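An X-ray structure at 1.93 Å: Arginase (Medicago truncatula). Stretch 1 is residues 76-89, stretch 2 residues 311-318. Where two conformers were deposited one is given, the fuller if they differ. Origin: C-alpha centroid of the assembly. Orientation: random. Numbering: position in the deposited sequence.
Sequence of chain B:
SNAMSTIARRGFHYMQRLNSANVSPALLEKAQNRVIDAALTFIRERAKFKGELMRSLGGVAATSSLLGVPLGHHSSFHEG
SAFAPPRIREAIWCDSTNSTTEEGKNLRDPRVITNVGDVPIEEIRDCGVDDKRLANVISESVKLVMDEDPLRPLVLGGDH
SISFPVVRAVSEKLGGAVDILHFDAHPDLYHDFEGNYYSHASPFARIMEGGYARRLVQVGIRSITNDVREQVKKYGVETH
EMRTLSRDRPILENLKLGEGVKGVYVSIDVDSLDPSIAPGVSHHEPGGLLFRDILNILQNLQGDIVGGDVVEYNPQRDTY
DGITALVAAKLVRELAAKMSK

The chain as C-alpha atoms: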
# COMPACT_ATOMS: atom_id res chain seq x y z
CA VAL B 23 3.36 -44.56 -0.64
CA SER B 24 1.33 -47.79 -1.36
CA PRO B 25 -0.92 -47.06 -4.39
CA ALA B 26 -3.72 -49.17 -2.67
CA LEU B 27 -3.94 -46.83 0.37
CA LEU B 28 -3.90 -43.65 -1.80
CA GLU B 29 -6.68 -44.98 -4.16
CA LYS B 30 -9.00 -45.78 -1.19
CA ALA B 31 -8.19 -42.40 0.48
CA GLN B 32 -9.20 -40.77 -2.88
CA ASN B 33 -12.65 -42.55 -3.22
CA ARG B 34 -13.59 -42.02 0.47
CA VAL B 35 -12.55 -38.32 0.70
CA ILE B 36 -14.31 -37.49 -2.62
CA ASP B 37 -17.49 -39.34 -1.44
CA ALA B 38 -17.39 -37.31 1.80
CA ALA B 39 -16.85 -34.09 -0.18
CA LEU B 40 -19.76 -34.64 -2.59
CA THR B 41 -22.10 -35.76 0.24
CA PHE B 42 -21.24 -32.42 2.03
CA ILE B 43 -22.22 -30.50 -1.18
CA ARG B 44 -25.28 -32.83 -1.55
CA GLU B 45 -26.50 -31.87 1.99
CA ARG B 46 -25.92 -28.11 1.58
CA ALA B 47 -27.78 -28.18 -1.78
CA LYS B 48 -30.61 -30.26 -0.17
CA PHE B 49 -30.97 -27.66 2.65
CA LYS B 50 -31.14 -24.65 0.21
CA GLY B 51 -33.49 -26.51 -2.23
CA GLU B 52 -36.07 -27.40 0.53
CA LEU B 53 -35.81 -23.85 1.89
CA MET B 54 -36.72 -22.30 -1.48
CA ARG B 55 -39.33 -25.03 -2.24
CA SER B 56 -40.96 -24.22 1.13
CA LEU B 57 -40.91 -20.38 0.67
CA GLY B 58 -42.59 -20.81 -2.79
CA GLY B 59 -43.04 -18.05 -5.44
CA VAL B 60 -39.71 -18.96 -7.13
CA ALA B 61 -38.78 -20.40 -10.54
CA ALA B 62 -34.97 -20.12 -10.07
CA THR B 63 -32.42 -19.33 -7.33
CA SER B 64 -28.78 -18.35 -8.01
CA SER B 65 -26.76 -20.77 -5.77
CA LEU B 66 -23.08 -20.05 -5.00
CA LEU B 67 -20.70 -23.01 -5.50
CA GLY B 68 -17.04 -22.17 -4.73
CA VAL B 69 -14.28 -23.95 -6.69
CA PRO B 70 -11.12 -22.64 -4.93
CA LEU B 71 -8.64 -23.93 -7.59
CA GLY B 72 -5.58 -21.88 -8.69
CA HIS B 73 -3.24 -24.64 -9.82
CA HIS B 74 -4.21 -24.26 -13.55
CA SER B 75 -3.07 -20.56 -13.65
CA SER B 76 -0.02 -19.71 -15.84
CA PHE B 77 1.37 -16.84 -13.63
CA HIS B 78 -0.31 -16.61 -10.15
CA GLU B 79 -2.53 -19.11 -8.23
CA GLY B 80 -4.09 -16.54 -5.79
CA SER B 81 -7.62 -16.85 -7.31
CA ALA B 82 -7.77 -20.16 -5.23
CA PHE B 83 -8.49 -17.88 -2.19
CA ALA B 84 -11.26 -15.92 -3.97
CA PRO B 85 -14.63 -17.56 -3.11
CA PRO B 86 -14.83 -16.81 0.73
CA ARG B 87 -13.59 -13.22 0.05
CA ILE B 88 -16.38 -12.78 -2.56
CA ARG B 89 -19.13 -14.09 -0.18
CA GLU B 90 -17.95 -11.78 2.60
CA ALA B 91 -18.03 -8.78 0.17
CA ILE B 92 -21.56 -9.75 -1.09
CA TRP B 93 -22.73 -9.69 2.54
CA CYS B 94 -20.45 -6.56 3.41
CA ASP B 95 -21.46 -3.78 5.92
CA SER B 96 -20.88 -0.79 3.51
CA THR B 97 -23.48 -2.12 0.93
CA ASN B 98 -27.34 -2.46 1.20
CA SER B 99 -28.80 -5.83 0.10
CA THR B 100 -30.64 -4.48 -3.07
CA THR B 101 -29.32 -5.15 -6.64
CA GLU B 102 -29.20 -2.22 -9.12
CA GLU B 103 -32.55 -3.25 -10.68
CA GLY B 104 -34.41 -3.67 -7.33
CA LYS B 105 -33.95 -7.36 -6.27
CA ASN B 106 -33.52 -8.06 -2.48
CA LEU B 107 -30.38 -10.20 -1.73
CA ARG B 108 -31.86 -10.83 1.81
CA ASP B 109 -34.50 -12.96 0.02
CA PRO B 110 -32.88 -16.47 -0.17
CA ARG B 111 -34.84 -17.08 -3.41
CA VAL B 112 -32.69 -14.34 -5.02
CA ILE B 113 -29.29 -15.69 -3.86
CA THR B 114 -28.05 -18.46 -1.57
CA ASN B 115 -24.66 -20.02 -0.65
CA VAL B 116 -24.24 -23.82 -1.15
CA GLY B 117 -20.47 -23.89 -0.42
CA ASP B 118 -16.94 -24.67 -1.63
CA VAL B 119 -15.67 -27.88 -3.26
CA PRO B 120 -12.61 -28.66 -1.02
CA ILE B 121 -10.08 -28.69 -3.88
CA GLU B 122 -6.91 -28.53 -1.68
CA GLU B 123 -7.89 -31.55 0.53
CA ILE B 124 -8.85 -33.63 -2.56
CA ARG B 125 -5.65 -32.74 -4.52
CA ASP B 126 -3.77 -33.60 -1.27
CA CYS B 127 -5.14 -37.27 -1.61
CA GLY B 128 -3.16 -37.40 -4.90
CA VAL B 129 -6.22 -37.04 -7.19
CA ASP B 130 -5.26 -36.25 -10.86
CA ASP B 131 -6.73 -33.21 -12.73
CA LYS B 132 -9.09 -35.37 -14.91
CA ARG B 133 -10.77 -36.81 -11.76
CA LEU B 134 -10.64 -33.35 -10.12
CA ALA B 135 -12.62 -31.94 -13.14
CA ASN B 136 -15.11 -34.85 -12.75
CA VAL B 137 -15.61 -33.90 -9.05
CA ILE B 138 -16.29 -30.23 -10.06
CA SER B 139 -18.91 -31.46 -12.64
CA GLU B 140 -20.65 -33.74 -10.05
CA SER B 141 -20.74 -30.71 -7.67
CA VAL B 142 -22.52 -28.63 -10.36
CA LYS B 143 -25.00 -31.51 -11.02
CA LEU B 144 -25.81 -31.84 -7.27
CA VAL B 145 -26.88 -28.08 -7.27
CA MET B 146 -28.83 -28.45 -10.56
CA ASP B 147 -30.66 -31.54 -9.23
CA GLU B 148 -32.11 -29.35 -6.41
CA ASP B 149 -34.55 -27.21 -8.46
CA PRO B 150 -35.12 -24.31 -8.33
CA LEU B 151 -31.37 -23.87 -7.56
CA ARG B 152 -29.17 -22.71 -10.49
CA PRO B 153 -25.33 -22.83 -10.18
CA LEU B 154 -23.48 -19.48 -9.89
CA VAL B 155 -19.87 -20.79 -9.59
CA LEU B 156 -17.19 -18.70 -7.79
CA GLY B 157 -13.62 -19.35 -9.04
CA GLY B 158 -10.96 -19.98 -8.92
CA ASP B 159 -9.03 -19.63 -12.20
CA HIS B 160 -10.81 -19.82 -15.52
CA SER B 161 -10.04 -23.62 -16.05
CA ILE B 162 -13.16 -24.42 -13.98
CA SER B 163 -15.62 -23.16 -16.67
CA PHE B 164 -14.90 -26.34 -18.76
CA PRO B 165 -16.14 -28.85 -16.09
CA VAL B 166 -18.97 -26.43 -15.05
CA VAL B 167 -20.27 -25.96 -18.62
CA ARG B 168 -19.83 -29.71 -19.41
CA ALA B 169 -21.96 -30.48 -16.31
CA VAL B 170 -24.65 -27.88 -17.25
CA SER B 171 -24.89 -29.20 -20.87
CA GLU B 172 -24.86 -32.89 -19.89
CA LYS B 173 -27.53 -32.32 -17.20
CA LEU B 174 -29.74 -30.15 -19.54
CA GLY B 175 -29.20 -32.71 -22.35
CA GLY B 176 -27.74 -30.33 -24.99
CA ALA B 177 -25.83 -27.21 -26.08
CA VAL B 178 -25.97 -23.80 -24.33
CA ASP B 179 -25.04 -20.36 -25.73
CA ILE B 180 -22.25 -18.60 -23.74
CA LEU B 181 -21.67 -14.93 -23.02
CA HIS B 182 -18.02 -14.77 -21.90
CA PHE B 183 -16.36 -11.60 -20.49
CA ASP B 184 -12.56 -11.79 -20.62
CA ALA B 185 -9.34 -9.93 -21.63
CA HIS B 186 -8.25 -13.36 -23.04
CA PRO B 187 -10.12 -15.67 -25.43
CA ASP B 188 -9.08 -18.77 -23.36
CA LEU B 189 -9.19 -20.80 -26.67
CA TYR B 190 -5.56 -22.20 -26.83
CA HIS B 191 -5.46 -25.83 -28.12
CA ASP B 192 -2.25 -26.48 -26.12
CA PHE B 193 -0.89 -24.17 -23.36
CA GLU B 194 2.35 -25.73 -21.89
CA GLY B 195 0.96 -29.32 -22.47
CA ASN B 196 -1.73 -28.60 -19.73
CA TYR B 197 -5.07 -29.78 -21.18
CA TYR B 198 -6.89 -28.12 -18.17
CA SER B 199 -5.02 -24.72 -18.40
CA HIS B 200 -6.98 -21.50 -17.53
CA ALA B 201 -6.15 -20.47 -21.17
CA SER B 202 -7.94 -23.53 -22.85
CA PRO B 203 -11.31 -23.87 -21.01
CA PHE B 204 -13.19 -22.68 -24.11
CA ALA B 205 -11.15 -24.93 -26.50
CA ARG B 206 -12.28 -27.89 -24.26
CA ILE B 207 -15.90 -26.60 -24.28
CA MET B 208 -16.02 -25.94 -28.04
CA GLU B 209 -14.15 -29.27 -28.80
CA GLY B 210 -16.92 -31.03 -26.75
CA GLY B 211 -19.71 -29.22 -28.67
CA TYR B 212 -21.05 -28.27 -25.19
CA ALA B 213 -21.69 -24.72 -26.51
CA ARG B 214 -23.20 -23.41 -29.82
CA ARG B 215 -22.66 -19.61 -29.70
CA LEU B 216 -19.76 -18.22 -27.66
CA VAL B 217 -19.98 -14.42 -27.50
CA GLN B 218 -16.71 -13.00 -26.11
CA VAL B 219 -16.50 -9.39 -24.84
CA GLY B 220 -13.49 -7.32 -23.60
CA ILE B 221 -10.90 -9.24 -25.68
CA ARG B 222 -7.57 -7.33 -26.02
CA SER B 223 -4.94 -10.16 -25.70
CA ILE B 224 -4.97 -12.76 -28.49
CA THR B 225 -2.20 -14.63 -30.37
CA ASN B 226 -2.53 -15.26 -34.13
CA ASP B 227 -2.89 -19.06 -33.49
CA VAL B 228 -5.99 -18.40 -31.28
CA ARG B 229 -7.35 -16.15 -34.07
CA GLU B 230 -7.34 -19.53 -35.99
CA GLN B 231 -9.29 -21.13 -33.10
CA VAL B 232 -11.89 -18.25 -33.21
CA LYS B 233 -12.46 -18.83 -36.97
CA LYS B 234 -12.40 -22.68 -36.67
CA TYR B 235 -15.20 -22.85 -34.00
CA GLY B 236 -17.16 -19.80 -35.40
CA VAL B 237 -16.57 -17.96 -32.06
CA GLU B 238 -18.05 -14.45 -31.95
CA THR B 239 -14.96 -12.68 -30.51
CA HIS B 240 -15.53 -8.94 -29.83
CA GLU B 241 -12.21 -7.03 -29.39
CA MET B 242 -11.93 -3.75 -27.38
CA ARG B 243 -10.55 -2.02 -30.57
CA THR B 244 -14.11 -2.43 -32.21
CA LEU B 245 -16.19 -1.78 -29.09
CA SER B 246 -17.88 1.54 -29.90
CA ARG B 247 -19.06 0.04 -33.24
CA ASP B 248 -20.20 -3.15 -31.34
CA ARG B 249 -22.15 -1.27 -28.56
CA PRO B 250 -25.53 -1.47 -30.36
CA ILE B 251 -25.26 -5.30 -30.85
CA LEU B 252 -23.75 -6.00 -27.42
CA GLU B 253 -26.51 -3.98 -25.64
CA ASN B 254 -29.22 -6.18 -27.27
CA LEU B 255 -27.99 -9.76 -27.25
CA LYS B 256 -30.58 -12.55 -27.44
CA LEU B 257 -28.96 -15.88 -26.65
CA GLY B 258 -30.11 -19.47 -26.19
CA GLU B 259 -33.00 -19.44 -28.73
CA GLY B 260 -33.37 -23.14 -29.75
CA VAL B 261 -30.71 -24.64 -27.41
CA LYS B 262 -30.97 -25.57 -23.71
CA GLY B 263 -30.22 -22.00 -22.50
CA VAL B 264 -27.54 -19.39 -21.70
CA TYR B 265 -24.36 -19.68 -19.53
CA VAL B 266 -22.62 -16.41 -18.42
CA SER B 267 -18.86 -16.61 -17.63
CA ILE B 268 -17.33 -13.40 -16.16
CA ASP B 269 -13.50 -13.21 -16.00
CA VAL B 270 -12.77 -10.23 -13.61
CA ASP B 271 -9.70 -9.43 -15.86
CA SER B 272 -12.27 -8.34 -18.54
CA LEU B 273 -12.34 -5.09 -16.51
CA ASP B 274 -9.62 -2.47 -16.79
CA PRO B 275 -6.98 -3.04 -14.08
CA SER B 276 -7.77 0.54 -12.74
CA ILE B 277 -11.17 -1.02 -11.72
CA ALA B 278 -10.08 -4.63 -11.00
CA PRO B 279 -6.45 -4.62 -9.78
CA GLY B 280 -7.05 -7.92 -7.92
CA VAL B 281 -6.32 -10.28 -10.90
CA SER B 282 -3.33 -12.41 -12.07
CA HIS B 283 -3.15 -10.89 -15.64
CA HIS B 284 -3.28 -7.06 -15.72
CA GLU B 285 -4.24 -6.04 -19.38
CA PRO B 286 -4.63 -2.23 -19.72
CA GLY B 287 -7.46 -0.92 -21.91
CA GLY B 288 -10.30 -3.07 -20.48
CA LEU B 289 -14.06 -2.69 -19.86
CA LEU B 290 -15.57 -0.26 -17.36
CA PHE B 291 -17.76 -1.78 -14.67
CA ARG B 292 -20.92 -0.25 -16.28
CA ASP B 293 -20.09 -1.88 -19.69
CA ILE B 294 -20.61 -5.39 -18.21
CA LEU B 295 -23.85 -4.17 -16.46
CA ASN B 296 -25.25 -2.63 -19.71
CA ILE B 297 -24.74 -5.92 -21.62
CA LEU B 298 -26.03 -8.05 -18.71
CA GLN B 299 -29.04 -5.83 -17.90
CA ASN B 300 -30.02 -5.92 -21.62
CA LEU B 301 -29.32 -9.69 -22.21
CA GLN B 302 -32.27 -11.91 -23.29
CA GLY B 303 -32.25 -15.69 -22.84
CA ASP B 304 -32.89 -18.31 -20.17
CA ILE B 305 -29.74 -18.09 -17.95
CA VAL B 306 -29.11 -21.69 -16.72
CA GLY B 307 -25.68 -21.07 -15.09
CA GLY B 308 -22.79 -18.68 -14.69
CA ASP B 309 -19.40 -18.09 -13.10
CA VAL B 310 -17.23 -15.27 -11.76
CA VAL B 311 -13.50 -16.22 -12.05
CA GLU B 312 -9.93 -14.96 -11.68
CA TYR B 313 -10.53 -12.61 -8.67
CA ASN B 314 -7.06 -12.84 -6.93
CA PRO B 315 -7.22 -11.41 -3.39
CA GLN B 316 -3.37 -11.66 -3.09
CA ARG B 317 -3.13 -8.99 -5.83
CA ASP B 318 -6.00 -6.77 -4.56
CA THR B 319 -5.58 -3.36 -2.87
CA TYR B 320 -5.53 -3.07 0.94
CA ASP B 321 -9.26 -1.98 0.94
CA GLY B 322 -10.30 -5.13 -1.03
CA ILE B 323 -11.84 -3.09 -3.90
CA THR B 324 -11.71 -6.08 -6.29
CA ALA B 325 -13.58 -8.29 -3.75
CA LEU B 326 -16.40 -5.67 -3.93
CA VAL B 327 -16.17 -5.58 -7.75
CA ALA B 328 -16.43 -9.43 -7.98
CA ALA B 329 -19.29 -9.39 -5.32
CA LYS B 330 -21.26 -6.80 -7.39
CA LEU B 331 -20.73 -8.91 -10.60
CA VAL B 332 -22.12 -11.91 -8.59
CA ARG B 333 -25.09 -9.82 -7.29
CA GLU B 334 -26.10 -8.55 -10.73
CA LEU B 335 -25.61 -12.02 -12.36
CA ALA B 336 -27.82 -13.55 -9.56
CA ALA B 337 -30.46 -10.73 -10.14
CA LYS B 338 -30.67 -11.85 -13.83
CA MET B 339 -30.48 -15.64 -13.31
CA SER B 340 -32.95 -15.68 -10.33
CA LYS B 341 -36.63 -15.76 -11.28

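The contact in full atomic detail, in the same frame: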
# COMPACT_ATOMS: atom_id res chain seq x y z
N SER B 76 -1.31 -19.76 -15.12
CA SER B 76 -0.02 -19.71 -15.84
C SER B 76 0.98 -18.83 -15.06
O SER B 76 2.19 -19.07 -15.19
CB SER B 76 -0.26 -19.19 -17.25
OG SER B 76 -1.20 -18.13 -17.21
N PHE B 77 0.50 -17.89 -14.24
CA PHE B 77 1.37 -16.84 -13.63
C PHE B 77 1.19 -16.82 -12.12
O PHE B 77 2.20 -16.75 -11.45
CB PHE B 77 1.06 -15.50 -14.32
CG PHE B 77 1.65 -14.26 -13.70
CD1 PHE B 77 3.01 -14.00 -13.77
CD2 PHE B 77 0.82 -13.33 -13.05
CE1 PHE B 77 3.53 -12.85 -13.18
CE2 PHE B 77 1.35 -12.19 -12.47
CZ PHE B 77 2.70 -11.95 -12.55
N HIS B 78 -0.04 -16.79 -11.60
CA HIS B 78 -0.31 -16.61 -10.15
C HIS B 78 -1.56 -17.40 -9.74
O HIS B 78 -2.61 -17.29 -10.42
CB HIS B 78 -0.33 -15.09 -9.85
CG HIS B 78 -0.21 -14.80 -8.41
ND1 HIS B 78 -1.14 -15.26 -7.50
CD2 HIS B 78 0.75 -14.16 -7.69
CE1 HIS B 78 -0.77 -14.88 -6.28
NE2 HIS B 78 0.39 -14.21 -6.37
N GLU B 79 -1.45 -18.19 -8.67
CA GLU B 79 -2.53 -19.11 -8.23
C GLU B 79 -3.45 -18.52 -7.15
O GLU B 79 -4.28 -19.24 -6.65
CB GLU B 79 -1.88 -20.38 -7.70
CG GLU B 79 -0.99 -21.08 -8.72
CD GLU B 79 -0.46 -22.46 -8.37
OE1 GLU B 79 -0.87 -23.02 -7.38
OE2 GLU B 79 0.38 -22.93 -9.09
N GLY B 80 -3.30 -17.24 -6.83
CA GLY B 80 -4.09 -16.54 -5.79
C GLY B 80 -5.60 -16.63 -5.96
O GLY B 80 -6.32 -16.52 -4.93
N SER B 81 -6.14 -16.76 -7.17
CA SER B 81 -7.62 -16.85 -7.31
C SER B 81 -8.14 -18.08 -6.53
O SER B 81 -9.30 -18.08 -6.24
CB SER B 81 -8.09 -16.85 -8.74
OG SER B 81 -7.64 -18.04 -9.40
N ALA B 82 -7.31 -19.03 -6.08
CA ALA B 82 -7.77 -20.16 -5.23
C ALA B 82 -8.41 -19.64 -3.93
O ALA B 82 -9.32 -20.28 -3.42
CB ALA B 82 -6.61 -21.10 -4.97
N PHE B 83 -8.06 -18.42 -3.50
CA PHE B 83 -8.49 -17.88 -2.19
C PHE B 83 -9.75 -17.05 -2.39
O PHE B 83 -10.30 -16.56 -1.39
CB PHE B 83 -7.37 -17.07 -1.53
CG PHE B 83 -6.10 -17.85 -1.30
CD1 PHE B 83 -6.08 -18.93 -0.44
CD2 PHE B 83 -4.95 -17.58 -2.00
CE1 PHE B 83 -4.93 -19.69 -0.26
CE2 PHE B 83 -3.77 -18.29 -1.77
CZ PHE B 83 -3.78 -19.36 -0.93
N ALA B 84 -10.18 -16.87 -3.63
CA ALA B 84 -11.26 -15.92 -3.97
C ALA B 84 -12.62 -16.23 -3.34
O ALA B 84 -13.30 -15.31 -2.85
CB ALA B 84 -11.31 -15.76 -5.46
N PRO B 85 -13.21 -17.45 -3.41
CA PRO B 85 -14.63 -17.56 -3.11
C PRO B 85 -15.06 -16.99 -1.74
O PRO B 85 -16.02 -16.23 -1.72
CB PRO B 85 -14.92 -19.04 -3.34
CG PRO B 85 -13.89 -19.47 -4.36
CD PRO B 85 -12.65 -18.70 -3.94
N PRO B 86 -14.42 -17.31 -0.59
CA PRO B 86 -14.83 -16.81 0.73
C PRO B 86 -14.72 -15.28 0.83
O PRO B 86 -15.54 -14.68 1.50
CB PRO B 86 -13.83 -17.42 1.73
CG PRO B 86 -13.35 -18.66 1.01
CD PRO B 86 -13.31 -18.26 -0.46
N ARG B 87 -13.77 -14.70 0.11
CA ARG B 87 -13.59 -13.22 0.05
C ARG B 87 -14.78 -12.62 -0.71
O ARG B 87 -15.30 -11.64 -0.26
CB ARG B 87 -12.23 -12.84 -0.54
CG ARG B 87 -11.07 -13.11 0.41
CD ARG B 87 -11.07 -12.15 1.58
NE ARG B 87 -10.46 -10.87 1.20
CZ ARG B 87 -9.13 -10.69 1.10
NH1 ARG B 87 -8.62 -9.51 0.77
NH2 ARG B 87 -8.32 -11.71 1.34
N ILE B 88 -15.20 -13.27 -1.79
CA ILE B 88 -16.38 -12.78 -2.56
C ILE B 88 -17.65 -12.89 -1.69
O ILE B 88 -18.34 -11.87 -1.55
CB ILE B 88 -16.52 -13.49 -3.90
CG1 ILE B 88 -15.32 -13.25 -4.80
CG2 ILE B 88 -17.80 -13.06 -4.61
CD1 ILE B 88 -15.27 -14.29 -5.93
N ARG B 89 -17.92 -14.02 -1.04
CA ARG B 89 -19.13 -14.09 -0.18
C ARG B 89 -19.10 -12.99 0.89
O ARG B 89 -20.12 -12.42 1.22
CB ARG B 89 -19.32 -15.45 0.44
CG ARG B 89 -19.55 -16.51 -0.62
CD ARG B 89 -19.85 -17.85 -0.05
NE ARG B 89 -18.65 -18.33 0.58
CZ ARG B 89 -17.78 -19.16 -0.00
NH1 ARG B 89 -18.02 -19.66 -1.19
NH2 ARG B 89 -16.73 -19.58 0.66
N VAL B 311 -14.83 -15.60 -12.17
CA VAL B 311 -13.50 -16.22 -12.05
C VAL B 311 -12.39 -15.18 -12.06
O VAL B 311 -12.68 -14.06 -12.48
CB VAL B 311 -13.29 -17.25 -13.17
CG1 VAL B 311 -14.38 -18.31 -13.04
CG2 VAL B 311 -13.29 -16.65 -14.55
N GLU B 312 -11.23 -15.60 -11.54
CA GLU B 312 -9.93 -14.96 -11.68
C GLU B 312 -9.88 -13.72 -10.75
O GLU B 312 -8.85 -13.03 -10.79
CB GLU B 312 -9.68 -14.57 -13.15
CG GLU B 312 -9.38 -15.73 -14.10
CD GLU B 312 -8.03 -16.41 -14.05
OE1 GLU B 312 -7.96 -17.61 -14.48
OE2 GLU B 312 -7.08 -15.81 -13.54
N TYR B 313 -10.82 -13.52 -9.81
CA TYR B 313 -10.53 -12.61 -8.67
C TYR B 313 -9.34 -13.23 -7.90
O TYR B 313 -9.42 -14.41 -7.54
CB TYR B 313 -11.71 -12.34 -7.72
CG TYR B 313 -11.30 -11.60 -6.48
CD1 TYR B 313 -10.46 -10.50 -6.54
CD2 TYR B 313 -11.74 -11.98 -5.22
CE1 TYR B 313 -10.09 -9.80 -5.40
CE2 TYR B 313 -11.33 -11.32 -4.06
CZ TYR B 313 -10.54 -10.20 -4.15
OH TYR B 313 -10.18 -9.49 -3.02
N ASN B 314 -8.28 -12.44 -7.67
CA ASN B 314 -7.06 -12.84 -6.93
C ASN B 314 -6.90 -11.89 -5.76
O ASN B 314 -6.33 -10.81 -5.87
CB ASN B 314 -5.88 -12.81 -7.91
CG ASN B 314 -4.60 -13.36 -7.30
OD1 ASN B 314 -4.50 -13.40 -6.08
ND2 ASN B 314 -3.65 -13.78 -8.14
N PRO B 315 -7.34 -12.28 -4.55
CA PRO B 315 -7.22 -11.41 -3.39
C PRO B 315 -5.78 -11.10 -2.97
O PRO B 315 -5.55 -10.10 -2.38
CB PRO B 315 -7.94 -12.17 -2.26
CG PRO B 315 -8.26 -13.53 -2.78
CD PRO B 315 -7.99 -13.56 -4.26
N GLN B 316 -4.82 -11.94 -3.33
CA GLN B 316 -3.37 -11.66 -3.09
C GLN B 316 -2.90 -10.51 -3.96
O GLN B 316 -1.84 -10.08 -3.68
CB GLN B 316 -2.46 -12.83 -3.45
CG GLN B 316 -2.66 -13.99 -2.51
CD GLN B 316 -1.71 -15.15 -2.69
OE1 GLN B 316 -1.97 -16.04 -3.48
NE2 GLN B 316 -0.67 -15.22 -1.87
N ARG B 317 -3.62 -10.11 -5.00
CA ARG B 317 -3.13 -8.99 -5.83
C ARG B 317 -4.07 -7.79 -5.72
O ARG B 317 -3.91 -6.85 -6.47
CB ARG B 317 -2.91 -9.44 -7.27
CG ARG B 317 -2.04 -10.69 -7.36
CD ARG B 317 -0.97 -10.72 -8.40
NE ARG B 317 -1.43 -10.08 -9.60
CZ ARG B 317 -0.70 -9.29 -10.35
NH1 ARG B 317 0.56 -9.06 -10.04
NH2 ARG B 317 -1.23 -8.76 -11.42
N ASP B 318 -5.00 -7.84 -4.76
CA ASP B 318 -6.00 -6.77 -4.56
C ASP B 318 -5.37 -5.60 -3.79
O ASP B 318 -4.28 -5.74 -3.26
CB ASP B 318 -7.23 -7.32 -3.83
CG ASP B 318 -8.53 -6.57 -4.07
OD1 ASP B 318 -8.48 -5.49 -4.64
OD2 ASP B 318 -9.54 -7.05 -3.65
O HOH W 1 -4.93 -17.05 -12.70

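The most unusual feature of this contact is a carbonyl left without a conventional partner. The backbone oxygen of Y313 is buried against stretch 1 and no polar group in the model satisfies it. What it meets instead is carbon: S81 CA lies 3.0 Å from Y313 O in a CA-H...O contact, with an angle of 138° at the hydrogen, while S81 CB to Y313 O is also 3.0 Å and A84 CB to Y313 O is 3.1 Å. Small side chains at S81 and A84 let the two backbones come this close; S81 CA and N314 CA are 4.1 Å apart, although the residues are more than 200 positions apart in sequence.

No clear hydrogen bond joins the stretches directly, so shape carries much of the fit. Beside S81, G80 occupies a place where a side chain would not be tolerated. G80 CA is 3.2 Å from N314 OD1 and equally 3.2 Å from Q316 OE1, and an ideal CB would fall 1.9 Å from N314 OD1, a clash. That same OD1 accepts a weak hydrogen bond from Q316 N, at 3.1 Å, within its own turn, which is also held by R317 N donating to N314 O at 2.9 Å.

H78 is similarly braced from within its stretch: G80 N donates to H78 ND1 at 3.0 Å. Its flat ring also offers a face to aliphatic atoms, and R317 CD sits over it, 4.2 Å from the ring centroid and 22° off the normal, a CH-pi contact. Further along the same arginine, the guanidinium turns a face to F77, whose ring approaches by its edge, with F77 CE2 4.0 Å from R317 NH1. The long side chain of R317 can thus serve two aromatic neighbours with different parts.

The compact ring of P315 suits a tight apolar site. P315 CG is 3.9 Å from F83 CB, and P315 CD is 4.2 Å from A84 CB; P315 CB lies over one face of the R87 guanidinium, 3.6 Å from R87 NH2. The Y313 ring packs against the helix, its CD2 3.8 Å from both A84 CB and I88 CG1, with R87 CB at its edge. Its hydroxyl turns back to its own stretch, Y313 OH donating to D318 OD2 at 2.6 Å, so the phenol combines apolar packing with a satisfied polar end.

One water also spans the gap, 2.6 Å from its oxygen to E312 OE2 and 3.3 Å to H78 O.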